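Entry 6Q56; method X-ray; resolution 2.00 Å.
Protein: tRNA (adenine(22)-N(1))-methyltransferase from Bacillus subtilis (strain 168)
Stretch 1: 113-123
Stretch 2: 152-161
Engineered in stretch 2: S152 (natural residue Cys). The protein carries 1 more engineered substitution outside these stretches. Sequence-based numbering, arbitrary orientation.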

# COMPACT_ATOMS: atom_id res chain seq x y z
N THR A 113 8.25 15.48 -3.81
CA THR A 113 9.58 16.01 -3.66
C THR A 113 10.50 14.83 -3.41
O THR A 113 11.67 14.85 -3.77
CB THR A 113 9.68 16.94 -2.45
OG1 THR A 113 9.58 16.17 -1.25
CG2 THR A 113 8.58 17.96 -2.47
N GLY A 114 9.94 13.80 -2.78
CA GLY A 114 10.68 12.59 -2.48
C GLY A 114 10.84 12.38 -0.99
O GLY A 114 11.08 11.27 -0.53
N LYS A 115 10.71 13.46 -0.23
CA LYS A 115 10.89 13.40 1.21
C LYS A 115 9.61 13.06 1.95
O LYS A 115 9.65 12.76 3.14
CB LYS A 115 11.43 14.73 1.71
CG LYS A 115 12.75 15.10 1.07
CD LYS A 115 13.78 14.03 1.32
CE LYS A 115 15.10 14.39 0.68
NZ LYS A 115 14.93 14.63 -0.78
N GLU A 116 8.49 13.09 1.26
CA GLU A 116 7.23 12.78 1.88
C GLU A 116 7.24 11.32 2.29
O GLU A 116 7.73 10.48 1.55
CB GLU A 116 6.07 13.00 0.92
CG GLU A 116 6.03 14.36 0.26
CD GLU A 116 6.66 14.37 -1.11
OE1 GLU A 116 7.27 13.36 -1.50
OE2 GLU A 116 6.54 15.39 -1.81
N ARG A 117 6.69 11.01 3.46
CA ARG A 117 6.62 9.63 3.88
C ARG A 117 5.40 9.02 3.22
O ARG A 117 4.31 9.58 3.28
CB ARG A 117 6.51 9.48 5.39
CG ARG A 117 6.14 8.08 5.81
CD ARG A 117 6.10 7.89 7.31
NE ARG A 117 7.43 7.91 7.88
CZ ARG A 117 7.69 7.71 9.17
NH1 ARG A 117 6.71 7.47 10.01
NH2 ARG A 117 8.94 7.76 9.60
N LEU A 118 5.58 7.88 2.58
CA LEU A 118 4.47 7.21 1.93
C LEU A 118 4.03 6.04 2.78
O LEU A 118 4.83 5.22 3.19
CB LEU A 118 4.88 6.71 0.54
CG LEU A 118 5.39 7.74 -0.46
CD1 LEU A 118 5.78 7.06 -1.76
CD2 LEU A 118 4.37 8.83 -0.72
N ILE A 119 2.73 5.99 3.06
CA ILE A 119 2.13 4.93 3.85
C ILE A 119 1.07 4.33 2.95
O ILE A 119 -0.03 4.85 2.82
CB ILE A 119 1.51 5.45 5.14
CG1 ILE A 119 2.45 6.44 5.82
CG2 ILE A 119 1.20 4.29 6.07
CD1 ILE A 119 1.79 7.24 6.91
N LEU A 120 1.44 3.24 2.30
CA LEU A 120 0.58 2.58 1.34
C LEU A 120 -0.03 1.29 1.86
O LEU A 120 0.67 0.43 2.37
CB LEU A 120 1.40 2.30 0.10
CG LEU A 120 2.27 3.49 -0.31
CD1 LEU A 120 3.37 3.09 -1.27
CD2 LEU A 120 1.41 4.58 -0.91
N GLN A 121 -1.34 1.16 1.70
CA GLN A 121 -2.05 -0.02 2.15
C GLN A 121 -2.76 -0.68 0.98
O GLN A 121 -3.91 -0.39 0.69
CB GLN A 121 -3.04 0.31 3.26
CG GLN A 121 -3.69 -0.91 3.88
CD GLN A 121 -4.97 -1.31 3.18
OE1 GLN A 121 -5.89 -0.52 3.03
NE2 GLN A 121 -5.03 -2.55 2.75
N PRO A 122 -2.07 -1.58 0.29
CA PRO A 122 -2.67 -2.27 -0.84
C PRO A 122 -3.58 -3.41 -0.40
O PRO A 122 -3.24 -4.14 0.53
CB PRO A 122 -1.47 -2.80 -1.61
CG PRO A 122 -0.42 -2.99 -0.58
CD PRO A 122 -0.67 -1.97 0.49
N ASN A 123 -4.67 -3.63 -1.11
CA ASN A 123 -5.55 -4.74 -0.79
C ASN A 123 -4.99 -6.05 -1.35
O ASN A 123 -5.28 -7.12 -0.85
CB ASN A 123 -6.95 -4.47 -1.33
CG ASN A 123 -7.67 -3.41 -0.52
OD1 ASN A 123 -7.48 -3.30 0.69
ND2 ASN A 123 -8.50 -2.63 -1.19
N SER A 152 -6.61 -10.45 5.08
CA SER A 152 -5.26 -10.00 5.34
C SER A 152 -5.01 -8.69 4.61
O SER A 152 -5.49 -8.49 3.50
CB SER A 152 -4.24 -11.05 4.93
OG SER A 152 -4.15 -11.14 3.53
N TYR A 153 -4.26 -7.80 5.23
CA TYR A 153 -3.97 -6.53 4.64
C TYR A 153 -2.55 -6.15 4.95
O TYR A 153 -2.06 -6.38 6.04
CB TYR A 153 -4.94 -5.46 5.15
CG TYR A 153 -4.79 -5.16 6.61
CD1 TYR A 153 -3.86 -4.23 7.06
CD2 TYR A 153 -5.58 -5.79 7.56
CE1 TYR A 153 -3.72 -3.95 8.40
CE2 TYR A 153 -5.44 -5.52 8.90
CZ TYR A 153 -4.51 -4.60 9.32
OH TYR A 153 -4.38 -4.32 10.64
N GLU A 154 -1.88 -5.57 3.97
CA GLU A 154 -0.51 -5.15 4.11
C GLU A 154 -0.42 -3.64 4.14
O GLU A 154 -1.25 -2.95 3.56
CB GLU A 154 0.32 -5.66 2.95
CG GLU A 154 0.57 -7.15 2.98
CD GLU A 154 0.82 -7.70 1.60
OE1 GLU A 154 0.18 -7.23 0.65
OE2 GLU A 154 1.65 -8.61 1.47
N VAL A 155 0.60 -3.13 4.81
CA VAL A 155 0.83 -1.71 4.91
C VAL A 155 2.32 -1.47 4.70
O VAL A 155 3.15 -1.98 5.43
CB VAL A 155 0.39 -1.14 6.26
CG1 VAL A 155 0.77 0.33 6.37
CG2 VAL A 155 -1.10 -1.31 6.45
N LEU A 156 2.63 -0.69 3.68
CA LEU A 156 4.01 -0.39 3.34
C LEU A 156 4.34 1.05 3.68
O LEU A 156 3.58 1.96 3.39
CB LEU A 156 4.27 -0.65 1.86
CG LEU A 156 4.36 -2.11 1.44
CD1 LEU A 156 3.09 -2.87 1.78
CD2 LEU A 156 4.65 -2.21 -0.04
N VAL A 157 5.50 1.25 4.29
CA VAL A 157 5.94 2.57 4.66
C VAL A 157 7.26 2.85 4.00
O VAL A 157 8.20 2.07 4.13
CB VAL A 157 6.10 2.71 6.17
CG1 VAL A 157 6.60 4.09 6.53
CG2 VAL A 157 4.80 2.38 6.87
N ALA A 158 7.34 3.96 3.29
CA ALA A 158 8.55 4.32 2.60
C ALA A 158 8.87 5.80 2.69
O ALA A 158 7.99 6.63 2.84
CB ALA A 158 8.45 3.90 1.14
N GLU A 159 10.16 6.09 2.60
CA GLU A 159 10.69 7.44 2.65
C GLU A 159 11.93 7.47 1.76
O GLU A 159 12.46 6.43 1.41
CB GLU A 159 11.08 7.82 4.07
CG GLU A 159 9.92 8.29 4.93
CD GLU A 159 10.32 8.53 6.37
OE1 GLU A 159 11.50 8.41 6.70
OE2 GLU A 159 9.43 8.85 7.17
N ALA A 160 12.40 8.66 1.40
CA ALA A 160 13.59 8.72 0.59
C ALA A 160 14.71 8.06 1.37
O ALA A 160 14.83 8.25 2.57
CB ALA A 160 13.95 10.16 0.25
N GLY A 161 15.52 7.28 0.68
CA GLY A 161 16.63 6.58 1.30
C GLY A 161 17.27 5.60 0.34
O GLY A 161 17.11 5.70 -0.86

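How do the two backbones lie against each other? They run as antiparallel neighbours in a sheet, their N-to-C directions 162° apart, with L118 opposite A158, I119 opposite V157 and L120 opposite L156. Each hydrogen-bonded pair closes a ring of two bonds: L118 N to A158 O (2.7 Å) and A158 N to L118 O (2.8 Å), then L120 N to L156 O (2.7 Å) and L156 N to L120 O (2.6 Å). All four are short, with N-H...O angles of 157° to 174°, and together they set the register.

What fills the gaps between those rings? At the non-hydrogen-bonded I119–V157 pair the backbones draw closer, and CA-H groups face carbonyl oxygens: V157 CA lies 3.2 Å from L118 O, and I119 CA 3.3 Å from L156 O. The pattern continues at Q121, whose CA is 3.3 Å from E154 O, a buried oxygen that finds no hydrogen-bond partner.

Which side chains meet on the faces of the sheet? Alternation puts I119 and V157 on one face and L118, L120, L156 and A158 on the other. I119 CG2 packs 4.0 Å from V155 CG1 and 4.2 Å from V157 CG2, so one methyl touches two valines. On the face with L120 and L156, L120 CB and L156 CB stand 4.5 Å apart; P122, whose CB points sideways, brings CD within 4.1 Å of L156 CD1. These buried hydrocarbon groups pack by van der Waals contact, away from water, with no polar group to satisfy.

Where does charge enter the contact? R117 and E159 form a salt bridge, with E159 OE2 at the edge of the guanidinium, near its plane. The modelled separation of 2.3 Å between R117 NE and E159 OE2 is very short, and that oxygen is crowded in the model, so its exact position is uncertain and the distance should not be read closely.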